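Local coordinates for protein pyoverdine synthetase F (Pseudomonas aeruginosa PAO1, PDB 6CUL) that is a pyoverdine synthetase F protein with an alpha/beta fold built round a mixed central beta sheet, at residues A[26-32]-A[250-254]. Residue numbers count along the deposited sequence, not the author numbering.
Sequences YKGEQRY and ELRWN
A beta hairpin can be fastened to a helix by a few side chains that combine ring packing with peripheral polar bonds, and residues 26-32 against 250-254 give a compact example. The hairpin reverses through a type I' turn from Tyr26 to Glu29, closed by Tyr26 N to Glu29 O (2.9 Å) and Glu29 N to Tyr26 O (2.6 Å). Lys27 (phi/psi 52/36) and Gly28 (82/-8) occupy its corners; the latter's backbone angles call for glycine. Strand 29-32 then leaves the turn, with Glu29 at an unusual psi of -127° and residues 30-32 in ordinary beta conformation, while 250-254 are regular alpha helix. In register, Tyr26 CA lies 5.7 Å from Glu250 CA, and Arg31 CA 8.1 Å from Trp253 CA.

Aromatic packing dominates. Tyr26 and Trp253, both chi1 t, bring their six-membered rings obliquely together, centroids 5.1 Å apart and planes at 40°. Arg31 CB makes a CH-pi contact over the Trp253 five-membered ring, 3.7 Å from its centroid. Tyr26 CD1 also touches Glu250 CG at 3.3 Å.

Polar bonds flank the rings: Trp253 NE1 donates to Tyr32 O (3.1 Å), and two weak bonds join Asn254 ND2 to Tyr26 OH (3.3 Å) and Lys27 N to Glu250 OE2 (3.5 Å). Glu250 OE1 accepts from Thr247 N.

At the protein surface, the hairpin of strands 23-26 and 29-32 thus rests on the first turns of helix 248-271, whose Leu251 packs away from it, onto helix 187-195.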
ATOM      1  N   TYR A  26      -0.369 -19.715  -8.705  1.00 37.01           N
ATOM      2  CA  TYR A  26      -1.599 -19.135  -9.198  1.00 31.36           C
ATOM      3  C   TYR A  26      -2.127 -20.021 -10.295  1.00 31.17           C
ATOM      4  O   TYR A  26      -1.342 -20.606 -10.982  1.00 28.04           O
ATOM      5  CB  TYR A  26      -1.235 -17.766  -9.789  1.00 34.87           C
ATOM      6  CG  TYR A  26      -2.340 -17.058 -10.463  1.00 33.42           C
ATOM      7  CD1 TYR A  26      -3.204 -16.263  -9.756  1.00 33.66           C
ATOM      8  CD2 TYR A  26      -2.541 -17.194 -11.788  1.00 35.59           C
ATOM      9  CE1 TYR A  26      -4.243 -15.654 -10.360  1.00 30.58           C
ATOM     10  CE2 TYR A  26      -3.573 -16.588 -12.387  1.00 33.26           C
ATOM     11  CZ  TYR A  26      -4.415 -15.827 -11.662  1.00 30.90           C
ATOM     12  OH  TYR A  26      -5.398 -15.216 -12.284  1.00 30.88           O
ATOM     13  N   LYS A  27      -3.433 -20.299 -10.318  1.00 38.05           N
ATOM     14  CA  LYS A  27      -4.028 -21.058 -11.408  1.00 38.99           C
ATOM     15  C   LYS A  27      -3.339 -22.398 -11.724  1.00 50.75           C
ATOM     16  O   LYS A  27      -3.259 -22.798 -12.893  1.00 58.15           O
ATOM     17  CB  LYS A  27      -3.816 -20.255 -12.646  1.00 33.57           C
ATOM     18  CG  LYS A  27      -4.977 -19.551 -13.192  1.00 46.38           C
ATOM     19  CD  LYS A  27      -4.496 -18.789 -14.415  1.00 50.27           C
ATOM     20  CE  LYS A  27      -4.682 -19.539 -15.700  1.00 46.04           C
ATOM     21  NZ  LYS A  27      -4.018 -18.741 -16.737  1.00 42.72           N
ATOM     22  N   GLY A  28      -2.848 -23.112 -10.748  1.00 36.98           N
ATOM     23  CA  GLY A  28      -2.111 -24.299 -11.039  1.00 24.61           C
ATOM     24  C   GLY A  28      -0.645 -24.091 -11.403  1.00 33.24           C
ATOM     25  O   GLY A  28       0.055 -25.037 -11.560  1.00 37.48           O
ATOM     26  N   GLU A  29      -0.168 -22.878 -11.598  1.00 39.36           N
ATOM     27  CA  GLU A  29       1.260 -22.658 -11.795  1.00 43.15           C
ATOM     28  C   GLU A  29       1.809 -21.508 -11.021  1.00 37.18           C
ATOM     29  O   GLU A  29       1.582 -21.528  -9.909  1.00 38.08           O
ATOM     30  CB  GLU A  29       1.738 -22.735 -13.212  1.00 40.99           C
ATOM     31  CG  GLU A  29       2.734 -23.873 -13.284  1.00 43.37           C
ATOM     32  CD  GLU A  29       3.570 -23.986 -12.025  1.00 42.72           C
ATOM     33  OE1 GLU A  29       4.551 -23.271 -11.897  1.00 42.39           O
ATOM     34  OE2 GLU A  29       3.266 -24.799 -11.164  1.00 46.85           O
ATOM     35  N   GLN A  30       2.509 -20.534 -11.571  1.00 39.81           N
ATOM     36  CA  GLN A  30       3.029 -19.445 -10.743  1.00 36.68           C
ATOM     37  C   GLN A  30       2.947 -18.047 -11.314  1.00 31.47           C
ATOM     38  O   GLN A  30       2.859 -17.900 -12.493  1.00 28.44           O
ATOM     39  CB  GLN A  30       4.445 -19.774 -10.369  1.00 35.76           C
ATOM     40  CG  GLN A  30       4.518 -20.370  -8.989  1.00 35.11           C
ATOM     41  CD  GLN A  30       5.913 -20.470  -8.494  1.00 43.81           C
ATOM     42  OE1 GLN A  30       6.851 -20.727  -9.251  1.00 49.14           O
ATOM     43  NE2 GLN A  30       6.075 -20.216  -7.218  1.00 45.80           N
ATOM     44  N   ARG A  31       2.952 -17.015 -10.469  1.00 26.78           N
ATOM     45  CA  ARG A  31       2.826 -15.700 -10.979  1.00 24.45           C
ATOM     46  C   ARG A  31       3.785 -14.908 -10.088  1.00 26.16           C
ATOM     47  O   ARG A  31       3.910 -15.138  -8.935  1.00 25.51           O
ATOM     48  CB  ARG A  31       1.403 -15.203 -10.750  1.00 29.59           C
ATOM     49  CG  ARG A  31       0.616 -14.689 -11.929  1.00 37.67           C
ATOM     50  CD  ARG A  31       0.324 -15.776 -12.916  1.00 40.35           C
ATOM     51  NE  ARG A  31      -0.606 -15.490 -13.985  1.00 27.65           N
ATOM     52  CZ  ARG A  31      -0.945 -16.391 -14.881  1.00 37.96           C
ATOM     53  NH1 ARG A  31      -0.485 -17.597 -14.802  1.00 53.69           N
ATOM     54  NH2 ARG A  31      -1.733 -16.108 -15.869  1.00 38.23           N
ATOM     55  N   TYR A  32       4.427 -13.928 -10.631  1.00 30.00           N
ATOM     56  CA  TYR A  32       5.302 -13.078  -9.867  1.00 30.50           C
ATOM     57  C   TYR A  32       4.504 -12.004  -9.148  1.00 28.48           C
ATOM     58  O   TYR A  32       3.837 -11.254  -9.759  1.00 30.30           O
ATOM     59  CB  TYR A  32       6.344 -12.464 -10.788  1.00 31.89           C
ATOM     60  CG  TYR A  32       7.201 -11.428 -10.157  1.00 32.93           C
ATOM     61  CD1 TYR A  32       8.298 -11.758  -9.395  1.00 28.42           C
ATOM     62  CD2 TYR A  32       6.913 -10.137 -10.326  1.00 31.24           C
ATOM     63  CE1 TYR A  32       9.056 -10.816  -8.830  1.00 26.07           C
ATOM     64  CE2 TYR A  32       7.665  -9.194  -9.767  1.00 38.76           C
ATOM     65  CZ  TYR A  32       8.742  -9.535  -9.026  1.00 34.50           C
ATOM     66  OH  TYR A  32       9.397  -8.505  -8.508  1.00 30.90           O
ATOM     67  N   GLU A 250      -4.337 -15.728  -5.219  1.00 34.16           N
ATOM     68  CA  GLU A 250      -4.935 -15.400  -6.498  1.00 36.35           C
ATOM     69  C   GLU A 250      -5.738 -14.097  -6.496  1.00 33.38           C
ATOM     70  O   GLU A 250      -5.680 -13.367  -7.393  1.00 38.15           O
ATOM     71  CB  GLU A 250      -5.802 -16.520  -7.001  1.00 34.18           C
ATOM     72  CG  GLU A 250      -5.071 -17.736  -7.468  1.00 36.52           C
ATOM     73  CD  GLU A 250      -5.717 -19.009  -7.041  1.00 37.60           C
ATOM     74  OE1 GLU A 250      -6.657 -18.944  -6.337  1.00 37.00           O
ATOM     75  OE2 GLU A 250      -5.255 -20.049  -7.396  1.00 38.65           O
ATOM     76  N   LEU A 251      -6.528 -13.861  -5.488  1.00 34.63           N
ATOM     77  CA  LEU A 251      -7.275 -12.628  -5.405  1.00 42.31           C
ATOM     78  C   LEU A 251      -6.398 -11.374  -5.290  1.00 38.17           C
ATOM     79  O   LEU A 251      -6.636 -10.450  -5.966  1.00 42.42           O
ATOM     80  CB  LEU A 251      -8.295 -12.677  -4.281  1.00 48.20           C
ATOM     81  CG  LEU A 251      -9.266 -11.518  -4.170  1.00 50.45           C
ATOM     82  CD1 LEU A 251      -9.721 -11.043  -5.515  1.00 54.74           C
ATOM     83  CD2 LEU A 251     -10.457 -11.919  -3.376  1.00 38.77           C
ATOM     84  N   ARG A 252      -5.364 -11.418  -4.481  1.00 43.44           N
ATOM     85  CA  ARG A 252      -4.466 -10.308  -4.337  1.00 40.53           C
ATOM     86  C   ARG A 252      -3.799  -9.966  -5.624  1.00 33.51           C
ATOM     87  O   ARG A 252      -3.778  -8.868  -5.961  1.00 31.89           O
ATOM     88  CB  ARG A 252      -3.355 -10.608  -3.325  1.00 24.76           C
ATOM     89  CG  ARG A 252      -3.754 -10.584  -1.872  1.00 44.08           C
ATOM     90  CD  ARG A 252      -2.604 -10.448  -0.862  1.00 35.46           C
ATOM     91  NE  ARG A 252      -1.368 -11.045  -1.190  1.00 23.10           N
ATOM     92  CZ  ARG A 252      -0.783 -11.952  -0.470  1.00 22.36           C
ATOM     93  NH1 ARG A 252      -1.287 -12.367   0.628  1.00 14.28           N
ATOM     94  NH2 ARG A 252       0.347 -12.411  -0.866  1.00 36.90           N
ATOM     95  N   TRP A 253      -3.260 -10.955  -6.298  1.00 33.41           N
ATOM     96  CA  TRP A 253      -2.625 -10.749  -7.558  1.00 32.87           C
ATOM     97  C   TRP A 253      -3.653 -10.202  -8.553  1.00 31.33           C
ATOM     98  O   TRP A 253      -3.451  -9.200  -9.046  1.00 30.88           O
ATOM     99  CB  TRP A 253      -2.017 -12.086  -8.038  1.00 28.17           C
ATOM    100  CG  TRP A 253      -1.024 -12.010  -9.138  1.00 33.40           C
ATOM    101  CD1 TRP A 253       0.302 -11.952  -9.029  1.00 24.79           C
ATOM    102  CD2 TRP A 253      -1.303 -11.976 -10.516  1.00 33.21           C
ATOM    103  NE1 TRP A 253       0.862 -11.877 -10.218  1.00 27.59           N
ATOM    104  CE2 TRP A 253      -0.106 -11.894 -11.166  1.00 25.07           C
ATOM    105  CE3 TRP A 253      -2.470 -12.007 -11.268  1.00 23.83           C
ATOM    106  CZ2 TRP A 253      -0.032 -11.828 -12.538  1.00 34.38           C
ATOM    107  CZ3 TRP A 253      -2.396 -11.930 -12.576  1.00 29.72           C
ATOM    108  CH2 TRP A 253      -1.190 -11.845 -13.222  1.00 29.92           C
ATOM    109  N   ASN A 254      -4.777 -10.798  -8.720  1.00 34.69           N
ATOM    110  CA  ASN A 254      -5.686 -10.256  -9.656  1.00 31.70           C
ATOM    111  C   ASN A 254      -6.170  -8.820  -9.379  1.00 34.83           C
ATOM    112  O   ASN A 254      -6.286  -8.049 -10.268  1.00 34.97           O
ATOM    113  CB  ASN A 254      -6.848 -11.164  -9.749  1.00 30.62           C
ATOM    114  CG  ASN A 254      -6.522 -12.416 -10.466  1.00 32.48           C
ATOM    115  OD1 ASN A 254      -5.504 -12.555 -11.031  1.00 29.21           O
ATOM    116  ND2 ASN A 254      -7.409 -13.323 -10.428  1.00 41.09           N
TER